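Local atomic coordinates of ferulic acid decarboxylase 1 (Candida dubliniensis, PDB entry 4ZAD), a protein that decarboxylates aromatic acrylic acids, probably ferulic, p-coumaric and cinnamic acid, to vinyl aromatics with a prenylated FMN cofactor and manganese. Residues L165-D169 with K170-N174; H197-Q200 with V201-W205; I103-L106 with V107-N111; C326-E329 with T330-L333. One frame throughout, in Å; residues are numbered along the deposited sequence.

Interaction 1: residues L165-D169 with K170-N174. With MN (manganese (II) ion), chain C; 4LU (1-deoxy-5-O-phosphono-1-(3,3,4,5-tetramethyl-9,11-dioxo-2,3,8,9,10,11-hexahydro-7H-quinolino[1,8-fg]pteridin-12-ium-7-y l)-D-ribitol), chain E.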
loop_
_atom_site.group_PDB
_atom_site.type_symbol
_atom_site.label_atom_id
_atom_site.label_comp_id
_atom_site.label_asym_id
_atom_site.label_seq_id
_atom_site.Cartn_x
_atom_site.Cartn_y
_atom_site.Cartn_z
ATOM N N LEU A 165 1.632 -28.030 -26.192
ATOM C CA LEU A 165 2.562 -28.055 -27.319
ATOM C C LEU A 165 3.660 -29.023 -26.950
ATOM O O LEU A 165 4.057 -29.088 -25.793
ATOM C CB LEU A 165 3.145 -26.656 -27.600
ATOM C CG LEU A 165 2.489 -25.707 -28.644
ATOM C CD1 LEU A 165 0.987 -25.925 -28.817
ATOM C CD2 LEU A 165 2.704 -24.232 -28.311
ATOM N N GLN A 166 4.131 -29.785 -27.942
ATOM C CA GLN A 166 5.202 -30.779 -27.786
ATOM C C GLN A 166 6.338 -30.500 -28.774
ATOM O O GLN A 166 6.088 -30.116 -29.909
ATOM C CB GLN A 166 4.620 -32.154 -28.068
ATOM C CG GLN A 166 5.563 -33.339 -27.812
ATOM C CD GLN A 166 4.889 -34.657 -28.127
ATOM O OE1 GLN A 166 4.852 -35.102 -29.291
ATOM N NE2 GLN A 166 4.337 -35.286 -27.099
ATOM N N THR A 167 7.579 -30.670 -28.341
ATOM C CA THR A 167 8.762 -30.480 -29.203
ATOM C C THR A 167 8.796 -31.538 -30.326
ATOM O O THR A 167 8.179 -32.589 -30.204
ATOM C CB THR A 167 10.087 -30.543 -28.370
ATOM O OG1 THR A 167 10.115 -31.755 -27.623
ATOM C CG2 THR A 167 10.196 -29.388 -27.411
ATOM N N PRO A 168 9.490 -31.259 -31.443
ATOM C CA PRO A 168 9.459 -32.254 -32.557
ATOM C C PRO A 168 9.973 -33.643 -32.166
ATOM O O PRO A 168 9.351 -34.642 -32.512
ATOM C CB PRO A 168 10.339 -31.619 -33.642
ATOM C CG PRO A 168 10.530 -30.172 -33.250
ATOM C CD PRO A 168 10.263 -30.044 -31.777
ATOM N N ASP A 169 11.059 -33.689 -31.393
ATOM C CA ASP A 169 11.623 -34.961 -30.901
ATOM C C ASP A 169 10.833 -35.623 -29.769
ATOM O O ASP A 169 11.279 -36.658 -29.255
ATOM C CB ASP A 169 13.128 -34.808 -30.509
ATOM C CG ASP A 169 13.390 -33.939 -29.239
ATOM O OD1 ASP A 169 12.473 -33.584 -28.449
ATOM O OD2 ASP A 169 14.585 -33.621 -29.019
ATOM N N LYS A 170 9.713 -35.023 -29.352
ATOM C CA LYS A 170 8.854 -35.565 -28.278
ATOM C C LYS A 170 9.455 -35.586 -26.841
ATOM O O LYS A 170 8.898 -36.212 -25.963
ATOM C CB LYS A 170 8.351 -36.985 -28.633
ATOM C CG LYS A 170 7.613 -37.123 -29.993
ATOM C CD LYS A 170 7.046 -38.548 -30.242
ATOM C CE LYS A 170 6.110 -38.626 -31.491
ATOM N NZ LYS A 170 5.854 -40.047 -32.062
ATOM N N SER A 171 10.553 -34.894 -26.591
ATOM C CA SER A 171 11.197 -34.943 -25.279
ATOM C C SER A 171 10.562 -33.987 -24.242
ATOM O O SER A 171 10.836 -34.083 -23.046
ATOM C CB SER A 171 12.703 -34.657 -25.418
ATOM O OG SER A 171 12.930 -33.297 -25.747
ATOM N N TRP A 172 9.700 -33.080 -24.680
ATOM C CA TRP A 172 9.165 -32.074 -23.764
ATOM C C TRP A 172 7.751 -31.720 -24.163
ATOM O O TRP A 172 7.528 -31.259 -25.281
ATOM C CB TRP A 172 10.070 -30.842 -23.804
ATOM C CG TRP A 172 9.575 -29.600 -23.111
ATOM C CD1 TRP A 172 8.616 -29.504 -22.146
ATOM C CD2 TRP A 172 10.070 -28.274 -23.318
ATOM N NE1 TRP A 172 8.477 -28.193 -21.749
ATOM C CE2 TRP A 172 9.364 -27.425 -22.450
ATOM C CE3 TRP A 172 11.047 -27.732 -24.151
ATOM C CZ2 TRP A 172 9.603 -26.072 -22.389
ATOM C CZ3 TRP A 172 11.299 -26.414 -24.083
ATOM C CH2 TRP A 172 10.574 -25.576 -23.212
ATOM N N THR A 173 6.795 -31.963 -23.268
ATOM C CA THR A 173 5.400 -31.592 -23.529
ATOM C C THR A 173 5.033 -30.509 -22.572
ATOM O O THR A 173 4.964 -30.754 -21.358
ATOM C CB THR A 173 4.435 -32.771 -23.329
ATOM O OG1 THR A 173 4.725 -33.788 -24.304
ATOM C CG2 THR A 173 2.970 -32.312 -23.477
ATOM N N ASN A 174 4.823 -29.305 -23.094
ATOM C CA ASN A 174 4.590 -28.146 -22.247
ATOM C C ASN A 174 3.102 -27.845 -22.104
ATOM O O ASN A 174 2.369 -27.872 -23.087
ATOM C CB ASN A 174 5.318 -26.916 -22.789
ATOM C CG ASN A 174 5.450 -25.821 -21.752
ATOM O OD1 ASN A 174 6.394 -25.816 -20.952
ATOM N ND2 ASN A 174 4.499 -24.886 -21.750
HETATM MN MN MN C . 6.646 -24.877 -19.064
HETATM C C9 4LU E . -1.355 -16.489 -16.595
HETATM C C8 4LU E . -2.677 -16.723 -16.195
HETATM C C7 4LU E . -3.750 -16.173 -16.912
HETATM C C10 4LU E . 0.443 -15.636 -19.701
HETATM C C6 4LU E . -3.437 -15.269 -18.056
HETATM N N3 4LU E . 0.912 -14.811 -22.261
HETATM C C2 4LU E . 1.848 -15.512 -21.610
HETATM C C13 4LU E . -5.062 -15.793 -19.707
HETATM C C5 4LU E . -4.504 -14.670 -18.864
HETATM C C1 4LU E . -2.624 -13.644 -20.174
HETATM O O2 4LU E . 2.892 -15.773 -22.221
HETATM N N1 4LU E . 1.619 -15.920 -20.338
HETATM C C4 4LU E . -0.259 -14.485 -21.677
HETATM O O4 4LU E . -1.038 -13.825 -22.406
HETATM C C4A 4LU E . -0.529 -14.874 -20.386
HETATM N N5 4LU E . -1.687 -14.253 -19.504
HETATM C C3 4LU E . -3.979 -13.811 -19.912
HETATM C C12 4LU E . -5.640 -14.049 -18.057
HETATM C C5A 4LU E . -2.012 -15.023 -18.401
HETATM C C7M 4LU E . -5.188 -16.417 -16.537
HETATM C C8M 4LU E . -2.878 -17.627 -15.007
HETATM C C9A 4LU E . -1.012 -15.794 -17.765
HETATM N N10 4LU E . 0.233 -16.075 -18.429
HETATM C "C1'" 4LU E . 1.466 -16.292 -17.658
HETATM C "C2'" 4LU E . 1.927 -17.729 -17.905
HETATM O "O2'" 4LU E . 0.795 -18.608 -17.747
HETATM C "C3'" 4LU E . 3.080 -18.141 -16.980
HETATM O "O3'" 4LU E . 4.238 -17.322 -17.247
HETATM C "C4'" 4LU E . 3.458 -19.629 -17.140
HETATM O "O4'" 4LU E . 4.726 -19.865 -16.521
HETATM C "C5'" 4LU E . 3.587 -20.029 -18.620
HETATM O "O5'" 4LU E . 3.989 -21.370 -18.812
HETATM P P 4LU E . 5.461 -21.791 -19.235
HETATM O O2P 4LU E . 5.194 -23.273 -19.497
HETATM O O3P 4LU E . 6.304 -21.427 -17.994
HETATM O O1P 4LU E . 5.812 -20.956 -20.449
HETATM O O HOH W 1 7.332 -23.709 -17.211
HETATM O O HOH W 2 8.276 -26.477 -18.572
#
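Leu165 and Asn174 form an antiparallel hydrogen-bonded pair, with Asn174 N 2.8 Å from Leu165 O, and Gln166 with Thr173 makes the next, non-hydrogen-bonded pair. This is the loop end of the beta hairpin of strands 162-166 and 173-176, in the Rift-related part of this UbiD-family enzyme; a type I turn from Thr167 to Lys170 begins the reversal, which Lys170 and Ser171 complete. Inside the loop, Asp169 OD1 collects three donors: Ser171 OG at 2.8 Å, Ser171 N at 3.0 Å and Thr167 OG1 at 3.1 Å. The carboxylate can turn back to them because Asp169 CG sits between its own N and carbonyl carbon (chi1 69°). The hydroxyl of Thr167 comes nearly along the C-O axis of OD1, whereas Ser171 N arrives from above the carboxylate plane. On the face of Gln166 and Thr173, the extended glutamine lays its amide so that NE2 meets Thr173 OG1 at 3.2 Å, in the amide plane and almost straight (171°). The Thr167 methyl CG2 reaches CE3 of the Trp172 indole at 3.8 Å, the two side chains crossing at about a right angle; beyond, this indole meets the ring of His197 edge-to-face. Asn174 takes the hairpin into the cofactor site: OD1 binds manganese at 2.1 Å, as does Glu240, while ND2 donates to the phosphate oxygen O2P of the prenylated flavin at 2.9 Å.

Interaction 2: residues H197-Q200 with V201-W205. With 4LU (1-deoxy-5-O-phosphono-1-(3,3,4,5-tetramethyl-9,11-dioxo-2,3,8,9,10,11-hexahydro-7H-quinolino[1,8-fg]pteridin-12-ium-7-y l)-D-ribitol), chain E.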
loop_
_atom_site.group_PDB
_atom_site.type_symbol
_atom_site.label_atom_id
_atom_site.label_comp_id
_atom_site.label_asym_id
_atom_site.label_seq_id
_atom_site.Cartn_x
_atom_site.Cartn_y
_atom_site.Cartn_z
ATOM N N HIS A 197 7.367 -20.550 -22.743
ATOM C CA HIS A 197 7.488 -21.857 -23.338
ATOM C C HIS A 197 6.682 -22.097 -24.621
ATOM O O HIS A 197 7.146 -22.814 -25.495
ATOM C CB HIS A 197 7.255 -22.945 -22.286
ATOM C CG HIS A 197 8.370 -23.024 -21.292
ATOM N ND1 HIS A 197 9.589 -22.434 -21.527
ATOM C CD2 HIS A 197 8.474 -23.650 -20.102
ATOM C CE1 HIS A 197 10.392 -22.670 -20.513
ATOM N NE2 HIS A 197 9.740 -23.411 -19.635
ATOM N N VAL A 198 5.505 -21.487 -24.761
ATOM C CA VAL A 198 4.757 -21.624 -26.032
ATOM C C VAL A 198 5.642 -21.208 -27.202
ATOM O O VAL A 198 5.520 -21.783 -28.276
ATOM C CB VAL A 198 3.426 -20.841 -26.085
ATOM C CG1 VAL A 198 2.387 -21.478 -25.197
ATOM C CG2 VAL A 198 3.624 -19.435 -25.679
ATOM N N LYS A 199 6.533 -20.228 -26.974
ATOM C CA LYS A 199 7.522 -19.794 -27.976
ATOM C C LYS A 199 8.760 -20.674 -28.079
ATOM O O LYS A 199 9.137 -21.025 -29.154
ATOM C CB LYS A 199 7.985 -18.359 -27.700
ATOM C CG LYS A 199 9.064 -17.870 -28.635
ATOM C CD LYS A 199 8.782 -16.486 -29.157
ATOM C CE LYS A 199 9.735 -16.129 -30.329
ATOM N NZ LYS A 199 11.153 -16.532 -30.012
ATOM N N GLN A 200 9.409 -20.990 -26.960
ATOM C CA GLN A 200 10.519 -21.948 -26.947
ATOM C C GLN A 200 10.229 -23.205 -27.750
ATOM O O GLN A 200 11.020 -23.597 -28.624
ATOM C CB GLN A 200 10.940 -22.313 -25.514
ATOM C CG GLN A 200 11.819 -21.233 -24.903
ATOM C CD GLN A 200 12.393 -21.568 -23.538
ATOM O OE1 GLN A 200 12.207 -20.791 -22.590
ATOM N NE2 GLN A 200 13.093 -22.695 -23.425
ATOM N N VAL A 201 9.066 -23.797 -27.475
ATOM C CA VAL A 201 8.674 -25.071 -28.074
ATOM C C VAL A 201 8.379 -24.894 -29.546
ATOM O O VAL A 201 8.802 -25.692 -30.359
ATOM C CB VAL A 201 7.474 -25.699 -27.361
ATOM C CG1 VAL A 201 7.145 -27.019 -27.993
ATOM C CG2 VAL A 201 7.783 -25.913 -25.894
ATOM N N SER A 202 7.676 -23.832 -29.895
ATOM C CA SER A 202 7.341 -23.617 -31.281
ATOM C C SER A 202 8.585 -23.158 -32.070
ATOM O O SER A 202 8.638 -23.400 -33.295
ATOM C CB SER A 202 6.183 -22.624 -31.413
ATOM O OG SER A 202 6.444 -21.395 -30.743
ATOM N N ASP A 203 9.557 -22.523 -31.371
ATOM C CA ASP A 203 10.839 -22.094 -31.954
ATOM C C ASP A 203 11.549 -23.324 -32.506
ATOM O O ASP A 203 12.341 -23.206 -33.419
ATOM C CB ASP A 203 11.811 -21.469 -30.927
ATOM C CG ASP A 203 11.663 -19.957 -30.748
ATOM O OD1 ASP A 203 10.950 -19.299 -31.501
ATOM O OD2 ASP A 203 12.283 -19.416 -29.791
ATOM N N ALA A 204 11.289 -24.483 -31.896
ATOM C CA ALA A 204 11.938 -25.728 -32.276
ATOM C C ALA A 204 11.350 -26.222 -33.589
ATOM O O ALA A 204 12.074 -26.761 -34.445
ATOM C CB ALA A 204 11.787 -26.777 -31.184
ATOM N N TRP A 205 10.049 -26.039 -33.758
ATOM C CA TRP A 205 9.405 -26.442 -34.983
ATOM C C TRP A 205 9.832 -25.547 -36.119
ATOM O O TRP A 205 9.923 -25.985 -37.258
ATOM C CB TRP A 205 7.899 -26.427 -34.825
ATOM C CG TRP A 205 7.380 -27.601 -34.011
ATOM C CD1 TRP A 205 7.359 -27.705 -32.658
ATOM C CD2 TRP A 205 6.797 -28.814 -34.510
ATOM N NE1 TRP A 205 6.794 -28.899 -32.279
ATOM C CE2 TRP A 205 6.430 -29.592 -33.395
ATOM C CE3 TRP A 205 6.544 -29.310 -35.790
ATOM C CZ2 TRP A 205 5.851 -30.836 -33.513
ATOM C CZ3 TRP A 205 5.965 -30.546 -35.919
ATOM C CH2 TRP A 205 5.626 -31.309 -34.782
HETATM C C9 4LU E . -1.355 -16.489 -16.595
HETATM C C8 4LU E . -2.677 -16.723 -16.195
HETATM C C7 4LU E . -3.750 -16.173 -16.912
HETATM C C10 4LU E . 0.443 -15.636 -19.701
HETATM C C6 4LU E . -3.437 -15.269 -18.056
HETATM N N3 4LU E . 0.912 -14.811 -22.261
HETATM C C2 4LU E . 1.848 -15.512 -21.610
HETATM C C13 4LU E . -5.062 -15.793 -19.707
HETATM C C5 4LU E . -4.504 -14.670 -18.864
HETATM C C1 4LU E . -2.624 -13.644 -20.174
HETATM O O2 4LU E . 2.892 -15.773 -22.221
HETATM N N1 4LU E . 1.619 -15.920 -20.338
HETATM C C4 4LU E . -0.259 -14.485 -21.677
HETATM O O4 4LU E . -1.038 -13.825 -22.406
HETATM C C4A 4LU E . -0.529 -14.874 -20.386
HETATM N N5 4LU E . -1.687 -14.253 -19.504
HETATM C C3 4LU E . -3.979 -13.811 -19.912
HETATM C C12 4LU E . -5.640 -14.049 -18.057
HETATM C C5A 4LU E . -2.012 -15.023 -18.401
HETATM C C7M 4LU E . -5.188 -16.417 -16.537
HETATM C C8M 4LU E . -2.878 -17.627 -15.007
HETATM C C9A 4LU E . -1.012 -15.794 -17.765
HETATM N N10 4LU E . 0.233 -16.075 -18.429
HETATM C "C1'" 4LU E . 1.466 -16.292 -17.658
HETATM C "C2'" 4LU E . 1.927 -17.729 -17.905
HETATM O "O2'" 4LU E . 0.795 -18.608 -17.747
HETATM C "C3'" 4LU E . 3.080 -18.141 -16.980
HETATM O "O3'" 4LU E . 4.238 -17.322 -17.247
HETATM C "C4'" 4LU E . 3.458 -19.629 -17.140
HETATM O "O4'" 4LU E . 4.726 -19.865 -16.521
HETATM C "C5'" 4LU E . 3.587 -20.029 -18.620
HETATM O "O5'" 4LU E . 3.989 -21.370 -18.812
HETATM P P 4LU E . 5.461 -21.791 -19.235
HETATM O O2P 4LU E . 5.194 -23.273 -19.497
HETATM O O3P 4LU E . 6.304 -21.427 -17.994
HETATM O O1P 4LU E . 5.812 -20.956 -20.449
#
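Lys199 folds its aliphatic chain across the carboxylate of Asp203, one turn further along helix 197-207, in an i to i+4 salt bridge. NZ donates to Asp203 OD2 at 3.1 Å, on the syn lone pair of that oxygen, while CG passes 3.8 Å from it. The lysine leaves with CG opposite its own N (chi1 176°) and then bends at chi2 and chi4 to come back over its partner. Lys199 NZ also bonds to Asn194. Ser202 turns its hydroxyl back to the preceding turn, OG donating to Val198 O at 2.7 Å in the carbonyl plane, on a lone pair; Ser202 N adds a weak bond to the same oxygen. Arg278 bonds to this hydroxyl and also approaches Asp203 OD1, whose exact place is doubtful. Val201 bonds to His197 O through N at 2.9 Å, and its branch CG2 lies 3.2 Å from that oxygen. Gln200 OE1 lies in the plane of the His197 ring, at its edge; the bond this suggests from ND1 is weak and doubtful. The first turn of the helix faces the flavin phosphate, where the partial positive charge of a helix start would probably favour an anion. There His197 N donates to O1P at 2.8 Å (150°), and His197 CB lies 3.1 Å from the same oxygen.

Interaction 3: residues I103-L106 with V107-N111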
loop_
_atom_site.group_PDB
_atom_site.type_symbol
_atom_site.label_atom_id
_atom_site.label_comp_id
_atom_site.label_asym_id
_atom_site.label_seq_id
_atom_site.Cartn_x
_atom_site.Cartn_y
_atom_site.Cartn_z
ATOM N N ILE A 103 2.200 -22.189 -1.057
ATOM C CA ILE A 103 3.551 -22.067 -1.626
ATOM C C ILE A 103 4.497 -23.129 -1.069
ATOM O O ILE A 103 5.274 -23.708 -1.828
ATOM C CB ILE A 103 4.153 -20.650 -1.421
ATOM C CG1 ILE A 103 3.333 -19.593 -2.169
ATOM C CG2 ILE A 103 5.606 -20.603 -1.871
ATOM C CD1 ILE A 103 3.749 -18.208 -1.893
ATOM N N ASP A 104 4.441 -23.428 0.232
ATOM C CA ASP A 104 5.382 -24.464 0.757
ATOM C C ASP A 104 5.073 -25.830 0.181
ATOM O O ASP A 104 5.977 -26.634 -0.058
ATOM C CB ASP A 104 5.463 -24.522 2.307
ATOM C CG ASP A 104 5.912 -23.186 2.935
ATOM O OD1 ASP A 104 6.657 -22.428 2.257
ATOM O OD2 ASP A 104 5.476 -22.898 4.091
ATOM N N PHE A 105 3.793 -26.083 -0.059
ATOM C CA PHE A 105 3.377 -27.342 -0.646
ATOM C C PHE A 105 3.935 -27.536 -2.075
ATOM O O PHE A 105 4.429 -28.624 -2.407
ATOM C CB PHE A 105 1.869 -27.454 -0.600
ATOM C CG PHE A 105 1.345 -28.746 -1.154
ATOM C CD1 PHE A 105 1.486 -29.933 -0.445
ATOM C CD2 PHE A 105 0.713 -28.779 -2.397
ATOM C CE1 PHE A 105 0.988 -31.140 -0.963
ATOM C CE2 PHE A 105 0.231 -29.981 -2.934
ATOM C CZ PHE A 105 0.361 -31.168 -2.214
ATOM N N LEU A 106 3.873 -26.483 -2.899
ATOM C CA LEU A 106 4.426 -26.507 -4.250
ATOM C C LEU A 106 5.952 -26.657 -4.180
ATOM O O LEU A 106 6.518 -27.533 -4.792
ATOM C CB LEU A 106 4.045 -25.256 -5.030
ATOM C CG LEU A 106 2.566 -24.973 -5.328
ATOM C CD1 LEU A 106 2.318 -23.457 -5.533
ATOM C CD2 LEU A 106 1.971 -25.806 -6.521
ATOM N N VAL A 107 6.620 -25.806 -3.433
ATOM C CA VAL A 107 8.055 -25.970 -3.217
ATOM C C VAL A 107 8.402 -27.397 -2.765
ATOM O O VAL A 107 9.306 -28.027 -3.319
ATOM C CB VAL A 107 8.579 -24.911 -2.191
ATOM C CG1 VAL A 107 9.975 -25.258 -1.676
ATOM C CG2 VAL A 107 8.528 -23.511 -2.839
ATOM N N ALA A 108 7.657 -27.909 -1.790
ATOM C CA ALA A 108 7.925 -29.228 -1.217
ATOM C C ALA A 108 7.903 -30.304 -2.288
ATOM O O ALA A 108 8.697 -31.248 -2.243
ATOM C CB ALA A 108 6.930 -29.547 -0.155
ATOM N N ASN A 109 7.008 -30.139 -3.265
ATOM C CA ASN A 109 6.806 -31.148 -4.311
ATOM C C ASN A 109 7.595 -30.904 -5.627
ATOM O O ASN A 109 7.385 -31.605 -6.629
ATOM C CB ASN A 109 5.302 -31.327 -4.560
ATOM C CG ASN A 109 4.611 -32.183 -3.465
ATOM O OD1 ASN A 109 4.498 -33.407 -3.599
ATOM N ND2 ASN A 109 4.121 -31.530 -2.405
ATOM N N ARG A 110 8.543 -29.969 -5.590
ATOM C CA ARG A 110 9.401 -29.656 -6.747
ATOM C C ARG A 110 10.610 -30.586 -6.990
ATOM O O ARG A 110 11.187 -30.576 -8.046
ATOM C CB ARG A 110 9.861 -28.174 -6.715
ATOM C CG ARG A 110 8.873 -27.218 -7.409
ATOM C CD ARG A 110 8.930 -27.314 -8.924
ATOM N NE ARG A 110 10.066 -26.565 -9.427
ATOM C CZ ARG A 110 11.224 -27.083 -9.853
ATOM N NH1 ARG A 110 11.431 -28.387 -9.902
ATOM N NH2 ARG A 110 12.190 -26.276 -10.269
ATOM N N ASN A 111 11.000 -31.372 -6.017
ATOM C CA ASN A 111 12.014 -32.405 -6.211
ATOM C C ASN A 111 11.502 -33.443 -7.221
ATOM O O ASN A 111 10.535 -34.106 -6.950
ATOM C CB ASN A 111 12.198 -33.032 -4.832
ATOM C CG ASN A 111 13.355 -33.985 -4.735
ATOM O OD1 ASN A 111 13.914 -34.463 -5.732
ATOM N ND2 ASN A 111 13.710 -34.296 -3.482
#
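At the C-terminal end of helix 99-108, Phe105 and Asn109 meet through both backbone and side chain. Phe105 O receives two bonds from the asparagine, N at 3.1 Å and ND2 at 2.9 Å, and the two donors come from opposite faces of the carbonyl plane. The bond from ND2 is almost straight (174°), with the oxygen lying in the asparagine's amide plane. Asn109 CG points away from its own carbonyl carbon (chi1 -77°), so that the amide folds back along the helix. The same ND2 then hangs 3.5 Å above one face of the Phe105 ring, offset toward its rim, with ring and amide planes 54° apart. Asn109 is also the first residue to leave helical backbone angles: its backbone N sends a second, weak bond to Leu106 O, while its ND2 serves Phe105 O in the last turn. Before it the helix is regular, Val107 N bonding to Ile103 O at 3.0 Å and Ala108 N to Asp104 O at 2.7 Å. Ile103 CG2 and Val107 CG2 brush at 4.2 Å on the same flank. Arg110 CG lies 3.5 Å from Leu106 O, an oxygen that Tyr243 OH also bonds. The ends of Arg110 and Asp104 reach Glu341 and Lys343 in helix 334-347, while Phe105, Leu106 and Asn109 pack on Leu247 of helix 240-247.

Interaction 4: residues C326-E329 with T330-L333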
loop_
_atom_site.group_PDB
_atom_site.type_symbol
_atom_site.label_atom_id
_atom_site.label_comp_id
_atom_site.label_asym_id
_atom_site.label_seq_id
_atom_site.Cartn_x
_atom_site.Cartn_y
_atom_site.Cartn_z
ATOM N N CYS A 326 -5.854 -5.414 -8.797
ATOM C CA CYS A 326 -5.769 -6.543 -7.913
ATOM C C CYS A 326 -7.082 -6.533 -7.145
ATOM O O CYS A 326 -7.647 -5.457 -6.940
ATOM C CB CYS A 326 -4.528 -6.489 -7.003
ATOM S SG CYS A 326 -4.633 -5.119 -5.887
ATOM N N THR A 327 -7.574 -7.722 -6.766
ATOM C CA THR A 327 -6.812 -8.970 -7.043
ATOM C C THR A 327 -7.546 -10.068 -7.876
ATOM O O THR A 327 -8.744 -10.263 -7.743
ATOM C CB THR A 327 -5.971 -9.504 -5.769
ATOM O OG1 THR A 327 -6.124 -10.925 -5.622
ATOM C CG2 THR A 327 -6.326 -8.820 -4.486
ATOM N N ASP A 328 -6.804 -10.739 -8.764
ATOM C CA ASP A 328 -7.364 -11.695 -9.737
ATOM C C ASP A 328 -6.339 -12.754 -10.064
ATOM O O ASP A 328 -5.248 -12.686 -9.539
ATOM C CB ASP A 328 -7.955 -11.004 -10.998
ATOM C CG ASP A 328 -6.911 -10.410 -11.957
ATOM O OD1 ASP A 328 -6.164 -11.147 -12.631
ATOM O OD2 ASP A 328 -6.898 -9.186 -12.129
ATOM N N GLU A 329 -6.683 -13.747 -10.887
ATOM C CA GLU A 329 -5.741 -14.820 -11.254
ATOM C C GLU A 329 -4.411 -14.310 -11.774
ATOM O O GLU A 329 -3.409 -15.000 -11.633
ATOM C CB GLU A 329 -6.287 -15.750 -12.353
ATOM C CG GLU A 329 -7.556 -16.543 -12.029
ATOM C CD GLU A 329 -8.807 -15.675 -11.990
ATOM O OE1 GLU A 329 -8.896 -14.672 -12.744
ATOM O OE2 GLU A 329 -9.695 -16.024 -11.184
ATOM N N THR A 330 -4.363 -13.148 -12.410
ATOM C CA THR A 330 -3.064 -12.662 -12.887
ATOM C C THR A 330 -2.258 -12.122 -11.708
ATOM O O THR A 330 -1.155 -11.612 -11.879
ATOM C CB THR A 330 -3.170 -11.591 -13.985
ATOM O OG1 THR A 330 -3.935 -10.462 -13.517
ATOM C CG2 THR A 330 -3.831 -12.168 -15.202
ATOM N N HIS A 331 -2.812 -12.238 -10.503
ATOM C CA HIS A 331 -2.071 -11.898 -9.298
ATOM C C HIS A 331 -1.813 -13.156 -8.435
ATOM O O HIS A 331 -0.653 -13.505 -8.119
ATOM C CB HIS A 331 -2.798 -10.748 -8.580
ATOM C CG HIS A 331 -3.228 -9.662 -9.520
ATOM N ND1 HIS A 331 -2.345 -9.042 -10.380
ATOM C CD2 HIS A 331 -4.446 -9.143 -9.801
ATOM C CE1 HIS A 331 -2.994 -8.158 -11.113
ATOM N NE2 HIS A 331 -4.270 -8.198 -10.780
ATOM N N THR A 332 -2.884 -13.851 -8.089
ATOM C CA THR A 332 -2.771 -15.007 -7.224
ATOM C C THR A 332 -1.997 -16.117 -7.928
ATOM O O THR A 332 -1.183 -16.808 -7.294
ATOM C CB THR A 332 -4.104 -15.567 -6.866
ATOM O OG1 THR A 332 -4.823 -15.837 -8.071
ATOM C CG2 THR A 332 -4.865 -14.609 -5.958
ATOM N N LEU A 333 -2.236 -16.291 -9.221
ATOM C CA LEU A 333 -1.579 -17.373 -9.921
ATOM C C LEU A 333 -0.299 -16.894 -10.608
ATOM O O LEU A 333 0.718 -17.576 -10.548
ATOM C CB LEU A 333 -2.510 -18.068 -10.947
ATOM C CG LEU A 333 -3.677 -18.928 -10.453
ATOM C CD1 LEU A 333 -4.347 -19.595 -11.618
ATOM C CD2 LEU A 333 -3.193 -19.985 -9.421
#
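Asp328 OD1 is gripped twice by Thr330, by its backbone N at 2.7 Å and by its hydroxyl OG1; the second distance, 2.5 Å, is very short and its exact value doubtful. The amide meets OD1 on the anti side of the carboxylate. Asp328 CG lies between its own N and carbonyl carbon (chi1 72°), which brings OD1 over the N-H of Thr330. The carbonyl of Asp328 is shared as well, taking His331 N at 2.7 Å, from above the carbonyl plane, and Thr332 N at 3.0 Å. Asp328 is thus the N-cap of the short helix 329-332, with both its side chain and its carbonyl serving the first turn; Glu329 O receives Leu333 N at 3.0 Å. The imidazole of His331 folds back under the loop before the cap. CB of Cys326, which precedes the cis peptide bond to Thr327, lies over one face of this ring as a CH-pi contact, 4.2 Å from the ring centroid and 26° off its normal. The remaining polar ends have partners in helix 34-45 and nearby loops: Asp328 OD2 forms a salt bridge to Arg40 and meets Gly324 N, His331 NE2 bonds to Gly324 O, and Glu329 is held by Ser321, Tyr43 and Gly75. Thr330 belongs to the prenylated flavin pocket and its side chain lies about 4 Å from that of Glu289, the predicted proton donor. Thr332 bonds to Gly75 O through OG1, while its methyl CG2 packs at 3.9 Å against Thr327 OG1, the two side chains crossing at about a right angle.

From the N terminus the contacts run in series, none nested in or crossing another: interaction 3 (103-111), then 1 (165-174), 2 (197-205) and 4 (326-333). Each is local; interaction 1 closes a hairpin loop, interactions 2 and 3 bond successive helix turns, and interaction 4 starts a helix. Interactions 1 and 2 touch, their centres 9 Å apart: Gln166 O probably accepts from Trp205 NE1 at 2.8 Å, and both reach the flavin phosphate. Interaction 4 meets the same cofactor, its centre 26 Å from that of interaction 2. It also leads into helix 334-347, on which interaction 3 packs; the nearest atoms of interactions 3 and 4 are about 7 Å apart.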